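Local atomic coordinates of fucolectin-related protein (Streptococcus pneumoniae, PDB entry 2WMF), a protein that hydrolyses host carbohydrate antigens, probably blood-group type glycans, through its family 98 glycoside hydrolase catalytic module. Residues S42-N47 with W55-K60; T189-P194 with E198-Y203; T253-T258 with S269-M274. All blocks are in the same frame, centred on the assembly; numbering follows the deposited sequence.

Contact 1: S42-N47 with W55-K60; sequences SPLYGN and WGNTLK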
loop_
_atom_site.group_PDB
_atom_site.type_symbol
_atom_site.label_atom_id
_atom_site.label_comp_id
_atom_site.label_asym_id
_atom_site.label_seq_id
_atom_site.Cartn_x
_atom_site.Cartn_y
_atom_site.Cartn_z
ATOM N N SER A 42 8.181 8.015 3.812
ATOM C CA SER A 42 8.085 9.131 2.875
ATOM C C SER A 42 9.466 9.411 2.298
ATOM O O SER A 42 10.420 9.599 3.041
ATOM C CB SER A 42 7.511 10.373 3.540
ATOM O OG SER A 42 6.305 10.095 4.237
ATOM N N PRO A 43 9.593 9.393 0.951
ATOM C CA PRO A 43 10.899 9.448 0.329
ATOM C C PRO A 43 11.415 10.808 -0.153
ATOM O O PRO A 43 10.637 11.653 -0.655
ATOM C CB PRO A 43 10.732 8.539 -0.889
ATOM C CG PRO A 43 9.321 8.774 -1.285
ATOM C CD PRO A 43 8.538 9.128 -0.054
ATOM N N LEU A 44 12.725 10.985 0.014
ATOM C CA LEU A 44 13.515 12.068 -0.613
ATOM C C LEU A 44 14.573 11.452 -1.573
ATOM O O LEU A 44 15.049 10.323 -1.404
ATOM C CB LEU A 44 14.235 12.878 0.486
ATOM C CG LEU A 44 13.333 13.701 1.428
ATOM C CD1 LEU A 44 14.168 14.232 2.654
ATOM C CD2 LEU A 44 12.511 14.867 0.719
ATOM N N TYR A 45 14.976 12.245 -2.565
ATOM C CA TYR A 45 15.790 11.778 -3.696
ATOM C C TYR A 45 16.988 12.706 -3.910
ATOM O O TYR A 45 16.838 13.933 -3.933
ATOM C CB TYR A 45 14.942 11.692 -4.973
ATOM C CG TYR A 45 13.844 10.684 -4.805
ATOM C CD1 TYR A 45 14.006 9.374 -5.184
ATOM C CD2 TYR A 45 12.649 11.048 -4.214
ATOM C CE1 TYR A 45 12.992 8.440 -4.980
ATOM C CE2 TYR A 45 11.629 10.123 -3.994
ATOM C CZ TYR A 45 11.817 8.811 -4.381
ATOM O OH TYR A 45 10.806 7.878 -4.182
ATOM N N GLY A 46 18.168 12.107 -4.086
ATOM C CA GLY A 46 19.382 12.855 -4.330
ATOM C C GLY A 46 19.383 13.607 -5.642
ATOM O O GLY A 46 18.855 13.150 -6.641
ATOM N N ASN A 47 19.913 14.816 -5.597
ATOM C CA ASN A 47 20.278 15.584 -6.790
ATOM C C ASN A 47 21.799 15.677 -6.831
ATOM O O ASN A 47 22.440 15.849 -5.803
ATOM C CB ASN A 47 19.666 16.998 -6.724
ATOM C CG ASN A 47 19.652 17.715 -8.097
ATOM O OD1 ASN A 47 19.857 17.094 -9.134
ATOM N ND2 ASN A 47 19.389 19.008 -8.093
ATOM N N TRP A 55 13.189 17.722 -6.547
ATOM C CA TRP A 55 11.801 18.162 -6.296
ATOM C C TRP A 55 11.677 19.340 -5.324
ATOM O O TRP A 55 10.611 19.630 -4.799
ATOM C CB TRP A 55 10.929 16.949 -5.868
ATOM C CG TRP A 55 10.509 16.103 -7.048
ATOM C CD1 TRP A 55 10.021 16.567 -8.234
ATOM C CD2 TRP A 55 10.619 14.686 -7.184
ATOM N NE1 TRP A 55 9.758 15.518 -9.076
ATOM C CE2 TRP A 55 10.154 14.353 -8.464
ATOM C CE3 TRP A 55 11.058 13.657 -6.340
ATOM C CZ2 TRP A 55 10.072 13.046 -8.897
ATOM C CZ3 TRP A 55 11.020 12.353 -6.804
ATOM C CH2 TRP A 55 10.513 12.067 -8.059
ATOM N N GLY A 56 12.776 20.073 -5.141
ATOM C CA GLY A 56 12.748 21.271 -4.320
ATOM C C GLY A 56 12.575 21.040 -2.830
ATOM O O GLY A 56 12.269 21.963 -2.090
ATOM N N ASN A 57 12.770 19.800 -2.392
ATOM C CA ASN A 57 12.509 19.448 -1.018
ATOM C C ASN A 57 13.760 19.545 -0.146
ATOM O O ASN A 57 14.900 19.570 -0.630
ATOM C CB ASN A 57 11.916 18.021 -0.996
ATOM C CG ASN A 57 10.517 17.949 -1.613
ATOM O OD1 ASN A 57 9.794 18.941 -1.610
ATOM N ND2 ASN A 57 10.111 16.761 -2.083
ATOM N N THR A 58 13.513 19.588 1.161
ATOM C CA THR A 58 14.576 19.495 2.179
ATOM C C THR A 58 14.243 18.400 3.207
ATOM O O THR A 58 13.093 18.056 3.374
ATOM C CB THR A 58 14.773 20.845 2.937
ATOM O OG1 THR A 58 13.600 21.215 3.710
ATOM C CG2 THR A 58 15.130 21.932 1.953
ATOM N N LEU A 59 15.252 17.904 3.932
ATOM C CA LEU A 59 15.011 16.947 5.012
ATOM C C LEU A 59 14.153 17.555 6.115
ATOM O O LEU A 59 13.189 16.919 6.598
ATOM C CB LEU A 59 16.343 16.417 5.549
ATOM C CG LEU A 59 16.266 15.296 6.571
ATOM C CD1 LEU A 59 15.534 14.087 6.018
ATOM C CD2 LEU A 59 17.702 14.921 6.975
ATOM N N LYS A 60 14.499 18.787 6.556
ATOM C CA LYS A 60 13.722 19.463 7.575
ATOM C C LYS A 60 12.248 19.595 7.133
ATOM O O LYS A 60 11.325 19.326 7.897
ATOM C CB LYS A 60 14.345 20.841 7.878
ATOM C CG LYS A 60 13.625 21.622 8.925
ATOM C CD LYS A 60 14.548 22.769 9.425
ATOM C CE LYS A 60 13.890 23.540 10.522
ATOM N NZ LYS A 60 12.779 24.382 9.996
HETATM O O HOH W 1 10.843 13.863 -2.411
#

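Contact 2: T189-P194 with E198-Y203; sequences TIMNDP and EASQKY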
loop_
_atom_site.group_PDB
_atom_site.type_symbol
_atom_site.label_atom_id
_atom_site.label_comp_id
_atom_site.label_asym_id
_atom_site.label_seq_id
_atom_site.Cartn_x
_atom_site.Cartn_y
_atom_site.Cartn_z
ATOM N N THR A 189 11.702 -16.984 -6.873
ATOM C CA THR A 189 13.125 -17.147 -7.121
ATOM C C THR A 189 13.952 -16.665 -5.944
ATOM O O THR A 189 14.910 -17.344 -5.507
ATOM C CB THR A 189 13.521 -16.430 -8.461
ATOM O OG1 THR A 189 12.824 -17.059 -9.538
ATOM C CG2 THR A 189 14.990 -16.568 -8.732
ATOM N N ILE A 190 13.551 -15.538 -5.374
ATOM C CA ILE A 190 14.298 -14.994 -4.214
ATOM C C ILE A 190 14.334 -15.990 -3.057
ATOM O O ILE A 190 15.399 -16.226 -2.494
ATOM C CB ILE A 190 13.716 -13.618 -3.732
ATOM C CG1 ILE A 190 13.856 -12.596 -4.872
ATOM C CG2 ILE A 190 14.312 -13.153 -2.401
ATOM C CD1 ILE A 190 15.164 -12.500 -5.496
ATOM N N MET A 191 13.189 -16.539 -2.688
ATOM C CA MET A 191 13.118 -17.417 -1.513
ATOM C C MET A 191 13.598 -18.855 -1.789
ATOM O O MET A 191 13.829 -19.630 -0.864
ATOM C CB MET A 191 11.746 -17.334 -0.825
ATOM C CG MET A 191 11.711 -17.728 0.653
ATOM S SD MET A 191 12.772 -16.708 1.699
ATOM C CE MET A 191 11.775 -15.198 1.912
ATOM N N ASN A 192 13.749 -19.240 -3.062
ATOM C CA ASN A 192 14.506 -20.461 -3.416
ATOM C C ASN A 192 16.023 -20.321 -3.234
ATOM O O ASN A 192 16.725 -21.336 -3.178
ATOM C CB ASN A 192 14.189 -20.908 -4.884
ATOM C CG ASN A 192 12.876 -21.688 -5.021
ATOM O OD1 ASN A 192 12.160 -21.546 -6.043
ATOM N ND2 ASN A 192 12.546 -22.494 -4.027
ATOM N N ASP A 193 16.530 -19.092 -3.128
ATOM C CA ASP A 193 17.967 -18.894 -2.866
ATOM C C ASP A 193 18.329 -19.431 -1.483
ATOM O O ASP A 193 17.732 -19.019 -0.493
ATOM C CB ASP A 193 18.385 -17.426 -2.963
ATOM C CG ASP A 193 19.874 -17.250 -2.739
ATOM O OD1 ASP A 193 20.638 -17.452 -3.712
ATOM O OD2 ASP A 193 20.275 -16.927 -1.615
ATOM N N PRO A 194 19.307 -20.368 -1.395
ATOM C CA PRO A 194 19.561 -20.936 -0.082
ATOM C C PRO A 194 20.106 -19.943 0.932
ATOM O O PRO A 194 19.761 -20.029 2.097
ATOM C CB PRO A 194 20.596 -22.021 -0.354
ATOM C CG PRO A 194 21.099 -21.794 -1.654
ATOM C CD PRO A 194 20.087 -21.020 -2.433
ATOM N N GLU A 198 17.881 -19.110 4.326
ATOM C CA GLU A 198 18.526 -19.286 5.619
ATOM C C GLU A 198 18.532 -17.972 6.427
ATOM O O GLU A 198 18.208 -17.959 7.640
ATOM C CB GLU A 198 19.945 -19.829 5.459
ATOM C CG GLU A 198 20.794 -19.755 6.693
ATOM C CD GLU A 198 20.478 -20.799 7.729
ATOM O OE1 GLU A 198 21.095 -20.723 8.832
ATOM O OE2 GLU A 198 19.670 -21.714 7.468
ATOM N N ALA A 199 18.938 -16.874 5.792
ATOM C CA ALA A 199 18.937 -15.557 6.489
ATOM C C ALA A 199 17.543 -15.145 6.962
ATOM O O ALA A 199 17.392 -14.532 8.028
ATOM C CB ALA A 199 19.575 -14.471 5.622
ATOM N N SER A 200 16.532 -15.445 6.146
ATOM C CA SER A 200 15.145 -15.122 6.521
ATOM C C SER A 200 14.691 -15.901 7.769
ATOM O O SER A 200 14.050 -15.368 8.679
ATOM C CB SER A 200 14.182 -15.352 5.352
ATOM O OG SER A 200 14.511 -14.464 4.285
ATOM N N GLN A 201 15.041 -17.168 7.810
ATOM C CA GLN A 201 14.698 -18.000 8.943
ATOM C C GLN A 201 15.382 -17.516 10.235
ATOM O O GLN A 201 14.805 -17.625 11.349
ATOM C CB GLN A 201 15.107 -19.440 8.660
ATOM C CG GLN A 201 14.248 -20.123 7.645
ATOM C CD GLN A 201 14.730 -21.521 7.340
ATOM O OE1 GLN A 201 15.741 -21.722 6.640
ATOM N NE2 GLN A 201 14.009 -22.480 7.816
ATOM N N LYS A 202 16.595 -16.990 10.116
ATOM C CA LYS A 202 17.333 -16.511 11.304
ATOM C C LYS A 202 16.882 -15.110 11.720
ATOM O O LYS A 202 16.694 -14.812 12.906
ATOM C CB LYS A 202 18.843 -16.442 11.037
ATOM C CG LYS A 202 19.600 -17.740 10.860
ATOM C CD LYS A 202 21.044 -17.392 10.523
ATOM C CE LYS A 202 22.003 -18.569 10.688
ATOM N NZ LYS A 202 22.842 -18.809 9.445
ATOM N N TYR A 203 16.713 -14.234 10.726
ATOM C CA TYR A 203 16.624 -12.797 10.975
ATOM C C TYR A 203 15.279 -12.220 10.573
ATOM O O TYR A 203 15.188 -11.025 10.292
ATOM C CB TYR A 203 17.760 -12.059 10.245
ATOM C CG TYR A 203 19.145 -12.569 10.579
ATOM C CD1 TYR A 203 19.580 -12.633 11.902
ATOM C CD2 TYR A 203 20.021 -12.993 9.569
ATOM C CE1 TYR A 203 20.860 -13.105 12.217
ATOM C CE2 TYR A 203 21.279 -13.479 9.881
ATOM C CZ TYR A 203 21.693 -13.524 11.197
ATOM O OH TYR A 203 22.979 -14.007 11.492
#

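Contact 3: T253-T258 with S269-M274; sequences TNTFET and SEPESM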
loop_
_atom_site.group_PDB
_atom_site.type_symbol
_atom_site.label_atom_id
_atom_site.label_comp_id
_atom_site.label_asym_id
_atom_site.label_seq_id
_atom_site.Cartn_x
_atom_site.Cartn_y
_atom_site.Cartn_z
ATOM N N THR A 253 -4.524 8.640 -18.410
ATOM C CA THR A 253 -4.309 10.093 -18.355
ATOM C C THR A 253 -5.276 10.741 -17.349
ATOM O O THR A 253 -5.360 10.289 -16.207
ATOM C CB THR A 253 -4.324 10.693 -19.773
ATOM O OG1 THR A 253 -5.547 10.342 -20.427
ATOM C CG2 THR A 253 -3.123 10.172 -20.541
ATOM N N ASN A 254 -6.070 11.729 -17.753
ATOM C CA ASN A 254 -7.091 12.276 -16.854
ATOM C C ASN A 254 -8.080 11.192 -16.442
ATOM O O ASN A 254 -8.325 10.234 -17.197
ATOM C CB ASN A 254 -7.811 13.434 -17.543
ATOM C CG ASN A 254 -8.557 14.333 -16.582
ATOM O OD1 ASN A 254 -8.494 14.155 -15.362
ATOM N ND2 ASN A 254 -9.287 15.297 -17.133
ATOM N N THR A 255 -8.700 11.322 -15.278
ATOM C CA THR A 255 -9.599 10.266 -14.808
ATOM C C THR A 255 -10.678 9.958 -15.873
ATOM O O THR A 255 -11.374 10.867 -16.347
ATOM C CB THR A 255 -10.288 10.664 -13.480
ATOM O OG1 THR A 255 -9.362 11.424 -12.709
ATOM C CG2 THR A 255 -10.748 9.419 -12.698
ATOM N N PHE A 256 -10.801 8.655 -16.175
ATOM C CA PHE A 256 -11.757 8.096 -17.138
ATOM C C PHE A 256 -11.482 8.390 -18.632
ATOM O O PHE A 256 -12.212 7.921 -19.512
ATOM C CB PHE A 256 -13.182 8.501 -16.808
ATOM C CG PHE A 256 -13.552 8.354 -15.336
ATOM C CD1 PHE A 256 -13.420 7.107 -14.727
ATOM C CD2 PHE A 256 -14.097 9.403 -14.622
ATOM C CE1 PHE A 256 -13.733 6.939 -13.403
ATOM C CE2 PHE A 256 -14.464 9.229 -13.292
ATOM C CZ PHE A 256 -14.289 7.987 -12.680
ATOM N N GLU A 257 -10.446 9.153 -18.905
ATOM C CA GLU A 257 -10.150 9.633 -20.269
ATOM C C GLU A 257 -9.485 8.552 -21.104
ATOM O O GLU A 257 -8.655 7.768 -20.626
ATOM C CB GLU A 257 -9.264 10.877 -20.186
ATOM C CG GLU A 257 -8.837 11.505 -21.510
ATOM C CD GLU A 257 -7.949 12.705 -21.254
ATOM O OE1 GLU A 257 -6.840 12.566 -20.656
ATOM O OE2 GLU A 257 -8.367 13.794 -21.663
ATOM N N THR A 258 -9.854 8.507 -22.384
ATOM C CA THR A 258 -9.184 7.651 -23.380
ATOM C C THR A 258 -8.688 8.526 -24.548
ATOM O O THR A 258 -9.144 9.664 -24.741
ATOM C CB THR A 258 -10.087 6.549 -23.935
ATOM O OG1 THR A 258 -11.153 7.159 -24.680
ATOM C CG2 THR A 258 -10.669 5.670 -22.829
ATOM N N SER A 269 -1.980 11.304 -11.623
ATOM C CA SER A 269 -3.358 11.122 -12.004
ATOM C C SER A 269 -4.103 9.911 -11.400
ATOM O O SER A 269 -5.302 9.767 -11.580
ATOM C CB SER A 269 -3.489 11.132 -13.530
ATOM O OG SER A 269 -3.076 12.389 -14.072
ATOM N N GLU A 270 -3.410 9.050 -10.658
ATOM C CA GLU A 270 -4.125 7.976 -9.935
ATOM C C GLU A 270 -4.979 8.651 -8.838
ATOM O O GLU A 270 -4.428 9.422 -8.026
ATOM C CB GLU A 270 -3.157 6.995 -9.291
ATOM C CG GLU A 270 -3.909 5.923 -8.500
ATOM C CD GLU A 270 -3.109 4.754 -7.969
ATOM O OE1 GLU A 270 -1.998 4.501 -8.448
ATOM O OE2 GLU A 270 -3.682 4.058 -7.051
ATOM N N PRO A 271 -6.293 8.393 -8.810
ATOM C CA PRO A 271 -7.134 9.053 -7.795
ATOM C C PRO A 271 -6.567 8.904 -6.370
ATOM O O PRO A 271 -6.090 7.832 -5.967
ATOM C CB PRO A 271 -8.476 8.365 -7.958
ATOM C CG PRO A 271 -8.499 7.992 -9.384
ATOM C CD PRO A 271 -7.105 7.554 -9.711
ATOM N N GLU A 272 -6.614 10.009 -5.639
ATOM C CA GLU A 272 -6.082 10.059 -4.250
ATOM C C GLU A 272 -6.662 8.960 -3.364
ATOM O O GLU A 272 -5.934 8.249 -2.664
ATOM C CB GLU A 272 -6.337 11.437 -3.624
ATOM C CG GLU A 272 -5.506 12.575 -4.268
ATOM C CD GLU A 272 -6.087 13.274 -5.464
ATOM O OE1 GLU A 272 -6.992 12.711 -6.168
ATOM O OE2 GLU A 272 -5.623 14.436 -5.699
ATOM N N SER A 273 -7.970 8.815 -3.388
ATOM C CA SER A 273 -8.615 7.779 -2.560
ATOM C C SER A 273 -8.244 6.373 -3.028
ATOM O O SER A 273 -8.261 5.411 -2.247
ATOM C CB SER A 273 -10.122 7.937 -2.588
ATOM O OG SER A 273 -10.548 7.930 -3.927
ATOM N N MET A 274 -7.887 6.231 -4.301
ATOM C CA MET A 274 -7.480 4.912 -4.780
ATOM C C MET A 274 -6.104 4.491 -4.208
ATOM O O MET A 274 -5.845 3.293 -4.018
ATOM C CB MET A 274 -7.469 4.831 -6.306
ATOM C CG MET A 274 -7.048 3.469 -6.882
ATOM S SD MET A 274 -7.202 3.487 -8.706
ATOM C CE MET A 274 -6.186 2.054 -9.079
HETATM O O HOH W 2 -7.473 11.082 -10.572
#

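Contact 1: S42-N47 with W55-K60
Trp55 presents the edge of its six-membered ring to Tyr45 as an offset edge-to-face pair, with planes at 90° and centroids 5.2 Å apart. The closest point is Trp55 CZ3 against Tyr45 CD2, at 3.3 Å. Leu44, on the same barrel strand 39-45, spreads its two methyls over different partners. Leu44 CD1 meets Leu59 CD1 at 3.6 Å, the two side chains crossing at about a right angle, while Leu44 CD2 lies 3.6 Å from Asn57 CB. With CG beside the backbone N (chi1 -67°), the branch leans into the turn that leads to helix 59-64, within the first beta-alpha-beta unit of the barrel. Between these two tight patches a water accepts from Asn57 ND2 (3.0 Å) and donates to Pro43 O (2.8 Å); it lies in the plane of the Tyr45 ring, at its edge. Packing thins toward Gly56 and Lys60, which are exposed, and Thr58, whose CB points away. Thr58 OG1 caps Gly61 N and also bonds Asp303. Asn57 is held from outside by Asp303 N and Met300 O. With no direct hydrogen bond between the segments, cohesion rests on apolar and aromatic contact, and the polar link is a single water.

Contact 2: T189-P194 with E198-Y203
The backbone link between 189-194 and 198-203 is a helical i to i+4 bond, Glu198 N to Pro194 O at 3.1 Å, with an N-H...O angle of 164°. It spans the first turn of helix 194-203, so at this end the two segments are one continuous helix start. Glu198 CB also lies close to that carbonyl, 3.4 Å from Pro194 O. Further in, Met191 crosses the gap to Ser200. Its chain is bent at both chi2 and chi3, which folds the thioether back toward the second helix: Met191 CE comes to 3.7 Å and Met191 SD to 3.8 Å from Ser200 OG, a van der Waals approach with no hydrogen bond between them. The serine hydroxyl is engaged instead with Phe196 O, one turn earlier in its own helix. Helix 184-192 thus gives way to helix 194-203 through a break at Asp193, which takes the N-cap position of helix 194-203 and whose OD2 bonds Phe196 N; together the two helices form the crossover from barrel strand 176-180 to strand 207-212. Met191 reaches Leu209 of that latter strand and Ser200 touches Leu207, while Ala199 and Tyr203 rest on helix 159-172. On the exposed surface Glu198 turns its end away from the first segment. Its CG stands anti to the backbone N (chi1 167°) and the chain bends at chi2, bringing Glu198 OE1 to Lys202 NZ at 2.7 Å, a salt bridge one helical turn along that uses the anti lone pair of OE1.

Contact 3: T253-T258 with S269-M274
Ser269 and Thr253 meet where a serine side chain is laid against a backbone carbonyl. Ser269 CB, whose bond from CA is directed at the other segment, sits 3.4 Å from Thr253 O, a van der Waals contact. One bond further, Ser269 OG remains 3.8 Å from Thr253 O and makes no hydrogen bond to it: with chi1 at -62°, OG stands anti to its own carbonyl carbon and finds Arg265 O and Trp492 NE1 instead. Thr253 O has its own donor, Trp247 NE1, so both polar atoms are satisfied by outside partners.

Beside this point the segments are joined indirectly, through a water. It donates to Ser269 O at 2.7 Å and also bonds Thr255 OG1 at 2.9 Å, bridging the backbone of one segment to a hydroxyl of the other. The second branch of this threonine, Thr255 CG2, faces Pro271 CG at 4.3 Å and also lies over one face of the Phe256 ring.

Thr255 is presented by a type II beta turn from Asn254 to Glu257, closed by Glu257 N to Asn254 O at 2.9 Å; Phe256 takes the positive phi (71°) expected at its third position. The Glu257 side chain is extended through chi1 and chi2 (179° and -179°), and its carboxylate lies beside the start of the turn. Glu257 OE1 is met by Thr253 OG1 at 2.6 Å on the anti side and by Asn254 N at 3.1 Å from above the carboxylate plane, and it also forms a salt bridge with Arg260.

The contact lies on the connection between barrel strands 237-243 and 289-293. Trp247 of helix 245-249 touches Ser269 and Pro271, helix 489-493 covers Thr253 and Ser269 through Trp492 and Met491, and Pro271 is the N-cap of helix 272-283.

Overall arrangement
All three contacts belong to the eight-stranded parallel beta/alpha barrel and follow one another in series along the chain. Contact 1 joins the first barrel strand, 39-45, to helix 59-64; contact 2 lies in the two-helix crossover from the fifth strand to the sixth; contact 3 lies in the connection from the seventh to the eighth. Strand 289-293 closes the barrel against strand 39-45, consistent with contacts 1 and 3 being the nearest pair, with centres 25 Å and nearest atoms about 12 Å apart. Contact 2 is 33 Å from contact 1 and 38 Å from contact 3, centre to centre, across the chain's centre from the latter. None touches another; each lies in a different strand-to-strand connection of the barrel.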